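Local coordinates for homoserine O-acetyltransferase (Bacillus anthracis str. 'Ames Ancestor', PDB 3I1I), which probably transfers an acetyl group from acetyl-CoA to the hydroxyl of homoserine, an activation step on the route to methionine, using an alpha/beta-hydrolase fold, at residues Ile25-Gly30 against Val104-Gly108; Cys95-Asn101 against Glu273-Ser279; Ala53-Gly59 against Gly69-Ile75; Met29-Gly35 against Tyr86-Asp92. All blocks are in the same frame, centred on the assembly; numbering follows the deposited sequence.

Contact 1: residues Ile25-Gly30 against Val104-Gly108. With ACT (acetate ion), chain D.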
loop_
_atom_site.group_PDB
_atom_site.type_symbol
_atom_site.label_atom_id
_atom_site.label_comp_id
_atom_site.label_asym_id
_atom_site.label_seq_id
_atom_site.Cartn_x
_atom_site.Cartn_y
_atom_site.Cartn_z
ATOM N N ILE A 25 17.283 25.376 12.152
ATOM C CA ILE A 25 18.077 25.391 10.936
ATOM C C ILE A 25 17.650 26.606 10.109
ATOM O O ILE A 25 16.591 27.173 10.355
ATOM C CB ILE A 25 17.907 24.059 10.105
ATOM C CG1 ILE A 25 16.428 23.808 9.750
ATOM C CG2 ILE A 25 18.461 22.870 10.859
ATOM C CD1 ILE A 25 16.194 22.897 8.536
ATOM N N PRO A 26 18.499 27.054 9.176
ATOM C CA PRO A 26 18.042 28.017 8.168
ATOM C C PRO A 26 16.987 27.410 7.219
ATOM O O PRO A 26 17.100 26.248 6.805
ATOM C CB PRO A 26 19.329 28.365 7.366
ATOM C CG PRO A 26 20.473 27.893 8.192
ATOM C CD PRO A 26 19.956 26.807 9.104
ATOM N N VAL A 27 16.014 28.227 6.843
ATOM C CA VAL A 27 14.966 27.817 5.916
ATOM C C VAL A 27 14.712 28.912 4.878
ATOM O O VAL A 27 14.966 30.085 5.135
ATOM C CB VAL A 27 13.638 27.550 6.680
ATOM C CG1 VAL A 27 13.818 26.427 7.740
ATOM C CG2 VAL A 27 13.179 28.793 7.325
ATOM N N GLN A 28 14.203 28.511 3.721
ATOM C CA GLN A 28 13.713 29.428 2.695
ATOM C C GLN A 28 12.343 28.932 2.244
ATOM O O GLN A 28 11.995 27.782 2.446
ATOM C CB GLN A 28 14.642 29.458 1.495
ATOM C CG GLN A 28 14.942 28.051 0.954
ATOM C CD GLN A 28 15.790 28.022 -0.311
ATOM O OE1 GLN A 28 16.436 29.002 -0.662
ATOM N NE2 GLN A 28 15.755 26.882 -1.019
HETATM N N MSE A 29 11.605 29.811 1.582
HETATM C CA MSE A 29 10.240 29.570 1.225
HETATM C C MSE A 29 9.876 30.407 0.010
HETATM O O MSE A 29 9.886 31.625 0.067
HETATM C CB MSE A 29 9.351 29.946 2.402
HETATM C CG MSE A 29 7.898 29.506 2.254
HETATM SE SE MSE A 29 6.832 30.185 3.745
HETATM C CE MSE A 29 5.987 28.591 4.291
ATOM N N GLY A 30 9.518 29.764 -1.088
ATOM C CA GLY A 30 9.077 30.523 -2.246
ATOM C C GLY A 30 7.694 31.065 -2.016
ATOM O O GLY A 30 6.969 30.531 -1.222
ATOM N N VAL A 104 10.210 26.028 -7.723
ATOM C CA VAL A 104 9.878 25.717 -6.330
ATOM C C VAL A 104 11.013 26.128 -5.428
ATOM O O VAL A 104 12.160 25.817 -5.700
ATOM C CB VAL A 104 9.592 24.207 -6.212
ATOM C CG1 VAL A 104 9.641 23.701 -4.744
ATOM C CG2 VAL A 104 8.264 23.871 -6.940
ATOM N N ILE A 105 10.733 26.836 -4.352
ATOM C CA ILE A 105 11.791 27.184 -3.398
ATOM C C ILE A 105 11.387 26.691 -2.008
ATOM O O ILE A 105 10.424 27.182 -1.419
ATOM C CB ILE A 105 12.062 28.739 -3.376
ATOM C CG1 ILE A 105 12.502 29.219 -4.775
ATOM C CG2 ILE A 105 13.095 29.106 -2.304
ATOM C CD1 ILE A 105 12.158 30.695 -5.085
ATOM N N THR A 106 12.130 25.714 -1.497
ATOM C CA THR A 106 11.718 24.965 -0.313
ATOM C C THR A 106 12.940 24.624 0.521
ATOM O O THR A 106 14.061 24.758 0.042
ATOM C CB THR A 106 11.009 23.640 -0.704
ATOM O OG1 THR A 106 10.261 23.159 0.415
ATOM C CG2 THR A 106 12.003 22.557 -1.151
ATOM N N THR A 107 12.706 24.198 1.754
ATOM C CA THR A 107 13.740 23.546 2.545
ATOM C C THR A 107 13.279 22.155 2.936
ATOM O O THR A 107 12.171 21.984 3.401
ATOM C CB THR A 107 14.083 24.352 3.811
ATOM O OG1 THR A 107 14.385 25.691 3.420
ATOM C CG2 THR A 107 15.286 23.737 4.539
ATOM N N GLY A 108 14.142 21.172 2.712
ATOM C CA GLY A 108 13.805 19.767 2.885
ATOM C C GLY A 108 15.019 18.848 2.787
ATOM O O GLY A 108 16.175 19.310 2.834
HETATM C C ACT D . 18.401 26.325 2.821
HETATM O O ACT D . 19.224 25.589 3.437
HETATM O OXT ACT D . 17.570 25.709 2.099
HETATM C CH3 ACT D . 18.402 27.833 2.935
HETATM O O HOH W 1 9.752 25.717 2.357
#
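The loop 104-108 runs nearly antiparallel to strand 25-30, on the side that strand 87-91 takes further along. I105 meets it first: its backbone O accepts from G30 N at 2.8 Å, and its side chain lays CG2 3.5 Å from CD of Q28, a branched apolar group covering the flat amide. G30 suits the spot because a CB would come close to CB of I105. T106 turns its side chain away, where OG1 bonds to the backbone O of N93, while its backbone O accepts from NE2 of Q28 at 2.9 Å. T107 then points inward: its OG1 accepts from Q28 N at 2.8 Å. An acetate ion, probably from the crystallisation liquor, lies with OXT 3.4 Å from T107 OG1 and 3.7 Å from Q28 CG, any bond weak and unsettled. Water 1 donates to Q28 O and accepts weakly from T107 N at 3.4 Å. Side-chain groups and a water thus replace much of the main-chain bonding of paired strands, holding an irregular loop on the sheet.

Contact 2: residues Cys95-Asn101 against Glu273-Ser279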
loop_
_atom_site.group_PDB
_atom_site.type_symbol
_atom_site.label_atom_id
_atom_site.label_comp_id
_atom_site.label_asym_id
_atom_site.label_seq_id
_atom_site.Cartn_x
_atom_site.Cartn_y
_atom_site.Cartn_z
ATOM N N CYS A 95 9.586 20.835 2.713
ATOM C CA CYS A 95 9.709 19.543 2.060
ATOM C C CYS A 95 8.820 19.383 0.815
ATOM O O CYS A 95 8.305 18.279 0.549
ATOM C CB CYS A 95 9.384 18.434 3.039
ATOM S SG CYS A 95 10.419 18.485 4.500
ATOM N N ASN A 96 8.663 20.468 0.046
ATOM C CA ASN A 96 7.833 20.419 -1.135
ATOM C C ASN A 96 8.301 19.240 -1.967
ATOM O O ASN A 96 9.508 19.063 -2.151
ATOM C CB ASN A 96 7.921 21.714 -1.936
ATOM C CG ASN A 96 6.898 21.766 -3.047
ATOM O OD1 ASN A 96 7.082 21.155 -4.097
ATOM N ND2 ASN A 96 5.813 22.517 -2.833
ATOM N N VAL A 97 7.372 18.428 -2.450
ATOM C CA VAL A 97 7.754 17.188 -3.127
ATOM C C VAL A 97 8.299 17.431 -4.529
ATOM O O VAL A 97 9.156 16.673 -5.008
ATOM C CB VAL A 97 6.599 16.149 -3.174
ATOM C CG1 VAL A 97 6.078 15.916 -1.778
ATOM C CG2 VAL A 97 5.485 16.597 -4.126
ATOM N N GLN A 98 7.818 18.481 -5.181
ATOM C CA GLN A 98 8.242 18.819 -6.543
ATOM C C GLN A 98 9.545 19.546 -6.502
ATOM O O GLN A 98 9.659 20.649 -7.056
ATOM C CB GLN A 98 7.243 19.746 -7.202
ATOM C CG GLN A 98 5.926 19.133 -7.448
ATOM C CD GLN A 98 5.096 20.022 -8.334
ATOM O OE1 GLN A 98 5.567 20.467 -9.401
ATOM N NE2 GLN A 98 3.848 20.301 -7.910
ATOM N N VAL A 99 10.527 18.935 -5.840
ATOM C CA VAL A 99 11.781 19.624 -5.526
ATOM C C VAL A 99 12.629 19.829 -6.775
ATOM O O VAL A 99 13.421 20.744 -6.811
ATOM C CB VAL A 99 12.634 18.878 -4.465
ATOM C CG1 VAL A 99 13.644 17.956 -5.141
ATOM C CG2 VAL A 99 13.372 19.911 -3.584
ATOM N N LYS A 100 12.452 19.001 -7.794
ATOM C CA LYS A 100 13.160 19.192 -9.055
ATOM C C LYS A 100 12.545 20.295 -9.925
ATOM O O LYS A 100 13.217 20.810 -10.813
ATOM C CB LYS A 100 13.260 17.882 -9.854
ATOM C CG LYS A 100 13.727 16.668 -9.019
ATOM C CD LYS A 100 14.098 15.464 -9.911
ATOM C CE LYS A 100 13.588 14.108 -9.369
ATOM N NZ LYS A 100 13.356 13.154 -10.492
ATOM N N ASN A 101 11.293 20.669 -9.682
ATOM C CA ASN A 101 10.671 21.801 -10.393
ATOM C C ASN A 101 11.411 23.092 -10.049
ATOM O O ASN A 101 11.541 23.423 -8.896
ATOM C CB ASN A 101 9.181 21.880 -10.038
ATOM C CG ASN A 101 8.477 23.056 -10.631
ATOM O OD1 ASN A 101 9.080 23.960 -11.193
ATOM N ND2 ASN A 101 7.172 23.075 -10.459
ATOM N N GLU A 273 7.335 11.838 -11.684
ATOM C CA GLU A 273 8.544 12.120 -12.468
ATOM C C GLU A 273 9.403 13.252 -11.925
ATOM O O GLU A 273 10.615 13.128 -11.904
ATOM C CB GLU A 273 8.171 12.330 -13.938
ATOM C CG GLU A 273 7.660 10.970 -14.520
ATOM C CD GLU A 273 7.506 10.936 -16.029
ATOM O OE1 GLU A 273 7.208 11.978 -16.661
ATOM O OE2 GLU A 273 7.644 9.829 -16.580
ATOM N N LEU A 274 8.784 14.324 -11.447
ATOM C CA LEU A 274 9.524 15.424 -10.848
ATOM C C LEU A 274 9.659 15.355 -9.343
ATOM O O LEU A 274 10.061 16.338 -8.726
ATOM C CB LEU A 274 8.841 16.767 -11.172
ATOM C CG LEU A 274 8.783 17.245 -12.642
ATOM C CD1 LEU A 274 8.559 18.821 -12.704
ATOM C CD2 LEU A 274 10.036 16.790 -13.469
ATOM N N VAL A 275 9.356 14.216 -8.744
ATOM C CA VAL A 275 9.076 14.155 -7.314
ATOM C C VAL A 275 10.230 13.537 -6.565
ATOM O O VAL A 275 10.891 12.660 -7.085
ATOM C CB VAL A 275 7.770 13.360 -7.082
ATOM C CG1 VAL A 275 7.599 12.934 -5.640
ATOM C CG2 VAL A 275 6.594 14.198 -7.556
ATOM N N ASP A 276 10.475 14.011 -5.337
ATOM C CA ASP A 276 11.524 13.444 -4.479
ATOM C C ASP A 276 10.965 12.547 -3.367
ATOM O O ASP A 276 10.107 12.949 -2.595
ATOM C CB ASP A 276 12.343 14.553 -3.841
ATOM C CG ASP A 276 13.427 14.012 -2.914
ATOM O OD1 ASP A 276 14.297 13.236 -3.403
ATOM O OD2 ASP A 276 13.378 14.352 -1.713
ATOM N N ALA A 277 11.517 11.352 -3.248
ATOM C CA ALA A 277 10.981 10.314 -2.355
ATOM C C ALA A 277 11.056 10.722 -0.887
ATOM O O ALA A 277 10.047 10.640 -0.183
ATOM C CB ALA A 277 11.696 8.952 -2.584
ATOM N N ASN A 278 12.235 11.130 -0.422
ATOM C CA ASN A 278 12.394 11.563 0.972
ATOM C C ASN A 278 11.417 12.706 1.306
ATOM O O ASN A 278 10.811 12.719 2.395
ATOM C CB ASN A 278 13.833 12.003 1.260
ATOM C CG ASN A 278 14.829 10.833 1.260
ATOM O OD1 ASN A 278 14.455 9.667 1.381
ATOM N ND2 ASN A 278 16.096 11.151 1.164
ATOM N N SER A 279 11.256 13.628 0.354
ATOM C CA SER A 279 10.364 14.733 0.514
ATOM C C SER A 279 8.925 14.215 0.697
ATOM O O SER A 279 8.158 14.689 1.563
ATOM C CB SER A 279 10.444 15.670 -0.692
ATOM O OG SER A 279 11.648 16.415 -0.666
HETATM O O HOH W 2 11.752 19.100 -0.424
HETATM O O HOH W 3 11.184 11.509 -9.309
#
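Two direct hydrogen bonds join these loops. D276 N gives its proton to V97 O at 3.0 Å, and NZ of K100 reaches E273 O at 3.1 Å, a long flexible side chain spanning the gap to a main-chain oxygen. Water 2 donates to N96 O and S279 OG, and water 3 accepts from K100 NZ and lies 2.5 Å from V275 O. D276 is the N-cap of helix 277-289; its OD2 accepts from S279 N at 3.0 Å and from S279 OG at 2.9 Å, while OD1 bonds to the hydroxyl of Y211. Through D276 N the helix start is joined to the loop that follows strand 87-91 in the alpha/beta-hydrolase sheet. That loop is tightly folded: N96 OD1 accepts from Q98 N in an Asx turn, its ND2 holding A53 O, and residues 98-101 make a type I turn. Around the polar core, CB of V97 lies 4.2 Å from CG1 of V275, and CG1 of V99 is 3.9 Å from CB of D276. The small S279 lets its CB approach C95 O to 3.6 Å. Toward the solvent, CD1 of L274 covers CB of N101 at 4.1 Å.

Contact 3: residues Ala53-Gly59 against Gly69-Ile75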
loop_
_atom_site.group_PDB
_atom_site.type_symbol
_atom_site.label_atom_id
_atom_site.label_comp_id
_atom_site.label_asym_id
_atom_site.label_seq_id
_atom_site.Cartn_x
_atom_site.Cartn_y
_atom_site.Cartn_z
ATOM N N ALA A 53 1.353 19.885 -4.518
ATOM C CA ALA A 53 1.362 21.174 -5.257
ATOM C C ALA A 53 2.489 22.124 -4.809
ATOM O O ALA A 53 3.489 21.690 -4.244
ATOM C CB ALA A 53 -0.007 21.862 -5.154
ATOM N N THR A 54 2.312 23.417 -5.084
ATOM C CA THR A 54 3.313 24.459 -4.905
ATOM C C THR A 54 2.599 25.797 -4.654
ATOM O O THR A 54 1.374 25.857 -4.646
ATOM C CB THR A 54 4.234 24.620 -6.177
ATOM O OG1 THR A 54 3.527 25.276 -7.260
ATOM C CG2 THR A 54 4.758 23.289 -6.659
ATOM N N SER A 55 3.376 26.873 -4.518
ATOM C CA SER A 55 2.838 28.223 -4.345
ATOM C C SER A 55 1.957 28.711 -5.526
ATOM O O SER A 55 1.226 29.693 -5.397
ATOM C CB SER A 55 3.995 29.215 -4.136
ATOM O OG SER A 55 4.718 29.389 -5.361
ATOM N N HIS A 56 2.033 28.019 -6.659
ATOM C CA HIS A 56 1.363 28.445 -7.888
ATOM C C HIS A 56 -0.126 28.176 -7.878
ATOM O O HIS A 56 -0.630 27.312 -8.578
ATOM C CB HIS A 56 2.009 27.762 -9.104
ATOM C CG HIS A 56 1.751 28.477 -10.388
ATOM N ND1 HIS A 56 1.755 29.857 -10.480
ATOM C CD2 HIS A 56 1.512 28.009 -11.638
ATOM C CE1 HIS A 56 1.496 30.202 -11.731
ATOM N NE2 HIS A 56 1.350 29.098 -12.453
ATOM N N ALA A 57 -0.824 28.931 -7.050
ATOM C CA ALA A 57 -2.260 28.793 -6.900
ATOM C C ALA A 57 -3.030 29.367 -8.094
ATOM O O ALA A 57 -4.167 28.995 -8.316
ATOM C CB ALA A 57 -2.726 29.491 -5.607
ATOM N N ALA A 58 -2.440 30.319 -8.811
ATOM C CA ALA A 58 -3.151 30.973 -9.933
ATOM C C ALA A 58 -2.206 31.572 -10.965
ATOM O O ALA A 58 -0.995 31.756 -10.740
ATOM C CB ALA A 58 -4.130 32.046 -9.415
ATOM N N GLY A 59 -2.773 31.821 -12.139
ATOM C CA GLY A 59 -2.070 32.526 -13.194
ATOM C C GLY A 59 -0.976 31.686 -13.799
ATOM O O GLY A 59 -1.019 30.448 -13.729
ATOM N N GLY A 69 -2.210 27.931 -12.583
ATOM C CA GLY A 69 -2.072 27.438 -11.230
ATOM C C GLY A 69 -3.273 26.670 -10.743
ATOM O O GLY A 69 -4.358 26.775 -11.276
ATOM N N TRP A 70 -3.066 25.930 -9.677
ATOM C CA TRP A 70 -3.977 24.842 -9.310
ATOM C C TRP A 70 -5.394 25.256 -8.826
ATOM O O TRP A 70 -6.305 24.424 -8.779
ATOM C CB TRP A 70 -3.269 23.913 -8.338
ATOM C CG TRP A 70 -2.725 24.573 -7.152
ATOM C CD1 TRP A 70 -1.444 24.955 -6.954
ATOM C CD2 TRP A 70 -3.456 24.960 -5.981
ATOM N NE1 TRP A 70 -1.316 25.553 -5.726
ATOM C CE2 TRP A 70 -2.539 25.564 -5.101
ATOM C CE3 TRP A 70 -4.788 24.826 -5.582
ATOM C CZ2 TRP A 70 -2.907 26.055 -3.822
ATOM C CZ3 TRP A 70 -5.167 25.306 -4.290
ATOM C CH2 TRP A 70 -4.221 25.927 -3.443
ATOM N N TRP A 71 -5.586 26.520 -8.471
ATOM C CA TRP A 71 -6.909 27.051 -8.096
ATOM C C TRP A 71 -7.266 28.260 -8.958
ATOM O O TRP A 71 -8.001 29.171 -8.518
ATOM C CB TRP A 71 -6.965 27.402 -6.593
ATOM C CG TRP A 71 -7.881 26.556 -5.741
ATOM C CD1 TRP A 71 -8.526 25.416 -6.109
ATOM C CD2 TRP A 71 -8.213 26.765 -4.358
ATOM N NE1 TRP A 71 -9.262 24.912 -5.056
ATOM C CE2 TRP A 71 -9.075 25.713 -3.967
ATOM C CE3 TRP A 71 -7.853 27.732 -3.408
ATOM C CZ2 TRP A 71 -9.609 25.613 -2.688
ATOM C CZ3 TRP A 71 -8.384 27.639 -2.121
ATOM C CH2 TRP A 71 -9.256 26.584 -1.773
ATOM N N ASP A 72 -6.794 28.244 -10.204
ATOM C CA ASP A 72 -6.942 29.396 -11.097
ATOM C C ASP A 72 -8.389 29.783 -11.301
ATOM O O ASP A 72 -8.714 30.971 -11.379
ATOM C CB ASP A 72 -6.288 29.162 -12.454
ATOM C CG ASP A 72 -6.235 30.430 -13.292
ATOM O OD1 ASP A 72 -5.379 31.329 -13.015
ATOM O OD2 ASP A 72 -7.077 30.550 -14.212
ATOM N N GLY A 73 -9.272 28.793 -11.372
ATOM C CA GLY A 73 -10.684 29.065 -11.540
ATOM C C GLY A 73 -11.333 29.874 -10.429
ATOM O O GLY A 73 -12.370 30.487 -10.654
ATOM N N LEU A 74 -10.767 29.831 -9.217
ATOM C CA LEU A 74 -11.294 30.587 -8.057
ATOM C C LEU A 74 -10.667 31.956 -7.909
ATOM O O LEU A 74 -11.260 32.836 -7.295
ATOM C CB LEU A 74 -11.017 29.850 -6.738
ATOM C CG LEU A 74 -12.101 28.940 -6.177
ATOM C CD1 LEU A 74 -11.552 28.226 -4.935
ATOM C CD2 LEU A 74 -13.452 29.676 -5.922
ATOM N N ILE A 75 -9.425 32.093 -8.372
ATOM C CA ILE A 75 -8.637 33.269 -8.085
ATOM C C ILE A 75 -8.386 34.054 -9.351
ATOM O O ILE A 75 -7.764 33.529 -10.278
ATOM C CB ILE A 75 -7.252 32.908 -7.532
ATOM C CG1 ILE A 75 -7.379 32.011 -6.289
ATOM C CG2 ILE A 75 -6.464 34.180 -7.222
ATOM C CD1 ILE A 75 -6.075 31.264 -5.907
#
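The indole of W70 is the main bump, and segment 53-59 forms a slot around it. CB of A53 lies over one face, 4.1 Å from the centroid of the five-membered ring, and CA of A57 over the opposite face at 3.7 Å, both CH-pi contacts; A53 offers a methyl and A57 its backbone, neither having a larger side chain to stand off the ring. At the ring's edge NE1 donates to T54 O at 2.9 Å, satisfying the indole's one polar atom. G69 fills the next hollow. Its CA sits over the imidazole of H56, 4.0 Å from the centroid, and any CB would collide with H56 O and the backbone of A57 and A58. H56 is held in place by E32, which accepts from its ND1. CB of A57 meets CD1 of I75 at 3.8 Å, and CB of A58 meets CB of I75 at 3.7 Å, a branched residue covering two methyls. Main-chain bonds stitch the surfaces: W70 N to H56 O at 3.0 Å, W71 N to A57 O at 2.9 Å, and G69 N to G59 O at 3.0 Å. D72 OD1 accepts from G59 N at 2.8 Å. The indole of W71 leads away to P154, within the probable nucleophile elbow, and its NE1 donates to G354 O. Such a loop after strand 44-48 lies at the C-terminal end of the central strands, where alpha/beta hydrolases build their active site.

Contact 4: residues Met29-Gly35 against Tyr86-Asp92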
loop_
_atom_site.group_PDB
_atom_site.type_symbol
_atom_site.label_atom_id
_atom_site.label_comp_id
_atom_site.label_asym_id
_atom_site.label_seq_id
_atom_site.Cartn_x
_atom_site.Cartn_y
_atom_site.Cartn_z
HETATM N N MSE A 29 11.605 29.811 1.582
HETATM C CA MSE A 29 10.240 29.570 1.225
HETATM C C MSE A 29 9.876 30.407 0.010
HETATM O O MSE A 29 9.886 31.625 0.067
HETATM C CB MSE A 29 9.351 29.946 2.402
HETATM C CG MSE A 29 7.898 29.506 2.254
HETATM SE SE MSE A 29 6.832 30.185 3.745
HETATM C CE MSE A 29 5.987 28.591 4.291
ATOM N N GLY A 30 9.518 29.764 -1.088
ATOM C CA GLY A 30 9.077 30.523 -2.246
ATOM C C GLY A 30 7.694 31.065 -2.016
ATOM O O GLY A 30 6.969 30.531 -1.222
ATOM N N TYR A 31 7.319 32.133 -2.694
ATOM C CA TYR A 31 5.926 32.566 -2.648
ATOM C C TYR A 31 5.611 33.415 -3.851
ATOM O O TYR A 31 6.504 33.750 -4.633
ATOM C CB TYR A 31 5.605 33.347 -1.375
ATOM C CG TYR A 31 6.260 34.705 -1.249
ATOM C CD1 TYR A 31 5.570 35.852 -1.558
ATOM C CD2 TYR A 31 7.561 34.841 -0.759
ATOM C CE1 TYR A 31 6.163 37.105 -1.441
ATOM C CE2 TYR A 31 8.161 36.114 -0.610
ATOM C CZ TYR A 31 7.460 37.235 -0.957
ATOM O OH TYR A 31 8.016 38.498 -0.836
ATOM N N GLU A 32 4.340 33.753 -4.001
ATOM C CA GLU A 32 3.934 34.580 -5.099
ATOM C C GLU A 32 2.646 35.247 -4.695
ATOM O O GLU A 32 1.977 34.748 -3.809
ATOM C CB GLU A 32 3.812 33.746 -6.384
ATOM C CG GLU A 32 2.616 32.812 -6.445
ATOM C CD GLU A 32 2.745 31.801 -7.550
ATOM O OE1 GLU A 32 3.724 31.028 -7.483
ATOM O OE2 GLU A 32 1.860 31.765 -8.470
ATOM N N THR A 33 2.320 36.383 -5.314
ATOM C CA THR A 33 1.167 37.203 -4.921
ATOM C C THR A 33 0.405 37.645 -6.164
ATOM O O THR A 33 0.946 37.692 -7.257
ATOM C CB THR A 33 1.588 38.482 -4.105
ATOM O OG1 THR A 33 2.140 39.480 -4.992
ATOM C CG2 THR A 33 2.614 38.147 -2.991
ATOM N N TYR A 34 -0.864 37.969 -5.982
ATOM C CA TYR A 34 -1.722 38.420 -7.044
ATOM C C TYR A 34 -2.559 39.583 -6.504
ATOM O O TYR A 34 -2.870 39.638 -5.320
ATOM C CB TYR A 34 -2.656 37.312 -7.539
ATOM C CG TYR A 34 -2.103 35.904 -7.485
ATOM C CD1 TYR A 34 -1.201 35.441 -8.444
ATOM C CD2 TYR A 34 -2.510 35.007 -6.499
ATOM C CE1 TYR A 34 -0.692 34.124 -8.396
ATOM C CE2 TYR A 34 -2.009 33.699 -6.458
ATOM C CZ TYR A 34 -1.104 33.265 -7.401
ATOM O OH TYR A 34 -0.622 31.962 -7.361
ATOM N N GLY A 35 -2.935 40.513 -7.382
ATOM C CA GLY A 35 -3.659 41.711 -6.940
ATOM C C GLY A 35 -2.776 42.728 -6.222
ATOM O O GLY A 35 -1.550 42.641 -6.254
ATOM N N TYR A 86 -8.774 41.855 -3.694
ATOM C CA TYR A 86 -7.941 41.267 -2.653
ATOM C C TYR A 86 -6.476 41.129 -3.094
ATOM O O TYR A 86 -6.160 40.968 -4.284
ATOM C CB TYR A 86 -8.498 39.897 -2.247
ATOM C CG TYR A 86 -9.846 39.989 -1.587
ATOM C CD1 TYR A 86 -9.970 40.605 -0.378
ATOM C CD2 TYR A 86 -10.996 39.465 -2.181
ATOM C CE1 TYR A 86 -11.173 40.730 0.245
ATOM C CE2 TYR A 86 -12.236 39.582 -1.553
ATOM C CZ TYR A 86 -12.308 40.216 -0.332
ATOM O OH TYR A 86 -13.489 40.376 0.363
ATOM N N PHE A 87 -5.588 41.187 -2.111
ATOM C CA PHE A 87 -4.190 40.891 -2.333
ATOM C C PHE A 87 -4.018 39.445 -1.882
ATOM O O PHE A 87 -4.170 39.145 -0.697
ATOM C CB PHE A 87 -3.339 41.841 -1.496
ATOM C CG PHE A 87 -1.879 41.619 -1.637
ATOM C CD1 PHE A 87 -1.262 41.803 -2.862
ATOM C CD2 PHE A 87 -1.127 41.232 -0.567
ATOM C CE1 PHE A 87 0.080 41.604 -3.014
ATOM C CE2 PHE A 87 0.240 41.030 -0.699
ATOM C CZ PHE A 87 0.846 41.219 -1.932
ATOM N N VAL A 88 -3.700 38.548 -2.807
ATOM C CA VAL A 88 -3.675 37.119 -2.509
ATOM C C VAL A 88 -2.248 36.604 -2.465
ATOM O O VAL A 88 -1.471 36.911 -3.360
ATOM C CB VAL A 88 -4.476 36.336 -3.570
ATOM C CG1 VAL A 88 -4.397 34.804 -3.323
ATOM C CG2 VAL A 88 -5.920 36.835 -3.629
ATOM N N ILE A 89 -1.896 35.845 -1.414
ATOM C CA ILE A 89 -0.551 35.282 -1.266
ATOM C C ILE A 89 -0.618 33.756 -1.185
ATOM O O ILE A 89 -1.547 33.185 -0.622
ATOM C CB ILE A 89 0.138 35.744 0.054
ATOM C CG1 ILE A 89 0.041 37.259 0.217
ATOM C CG2 ILE A 89 1.623 35.231 0.125
ATOM C CD1 ILE A 89 0.471 37.782 1.623
ATOM N N CYS A 90 0.391 33.094 -1.728
ATOM C CA CYS A 90 0.521 31.661 -1.598
ATOM C C CYS A 90 1.982 31.323 -1.544
ATOM O O CYS A 90 2.763 31.899 -2.276
ATOM C CB CYS A 90 -0.119 31.005 -2.811
ATOM S SG CYS A 90 -0.231 29.200 -2.648
ATOM N N THR A 91 2.337 30.353 -0.722
ATOM C CA THR A 91 3.723 30.021 -0.430
ATOM C C THR A 91 4.013 28.533 -0.680
ATOM O O THR A 91 3.107 27.708 -0.634
ATOM C CB THR A 91 4.034 30.333 1.068
ATOM O OG1 THR A 91 3.263 29.468 1.905
ATOM C CG2 THR A 91 3.702 31.802 1.432
ATOM N N ASP A 92 5.275 28.189 -0.917
ATOM C CA ASP A 92 5.675 26.795 -1.000
ATOM C C ASP A 92 5.837 26.186 0.416
ATOM O O ASP A 92 6.499 26.753 1.258
ATOM C CB ASP A 92 7.039 26.637 -1.688
ATOM C CG ASP A 92 7.062 27.086 -3.142
ATOM O OD1 ASP A 92 6.087 26.860 -3.892
ATOM O OD2 ASP A 92 8.128 27.623 -3.527
#
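Strands 29-34 and 87-91 run antiparallel, their axes 4.7 Å apart at closest approach and 163° between their directions. Around the hydrogen-bonded pair E32 and C90, E32 N reaches C90 O at 3.0 Å and C90 N reaches E32 O at 3.1 Å; Y34 and V88 repeat the pattern, with both bonds at 2.9 Å. D92 N to G30 O, 2.9 Å, extends the ladder past strand 87-91. At the non-hydrogen-bonded pairs, Y31 with T91 and T33 with I89, CA atoms come within 4.0 and 4.5 Å. Strand 87-91 is the junction of the mixed alpha/beta-hydrolase sheet: antiparallel to 24-34, parallel to 44-48. On the face of Y31, T33, I89 and T91, CB of Y31 packs 3.7 Å from CG2 of T91; helix 129-142 covers much of this face, while the hydroxyl of Y31 bonds to E301 of the second subunit. On the other face CG1 of V88 meets the ring edge of Y34 through CD2 at 3.7 Å, and Y34 OH donates to E32 OE2 at 2.7 Å. E32 also accepts from Y61, a partner for its buried charge. A CB on G30 would clash with OD2 of D92, and one on G35, at positive phi, with Y86 O.

In the fold
From the N terminus, strand 24-34 enters two contacts in turn. The first loop to close is that of contact 3, a short one following strand 44-48. It lies within the larger loop closed when 86-92 pairs with 29-35 in contact 4, which itself sits within that of contact 1, closed by 104-108. Contact 2 opens at 95-101, before contact 1 has closed, so these two cross; it closes only at the start of helix 277-289. Contacts 1 and 4 share M29 and G30, and D92 bonds to I105 of contact 1 and S55 of contact 3. N96 to A53 links contacts 2 and 3. Together they tie the sheet's antiparallel part to the loops after strands 44-48 and 87-91 and to helix 277-289.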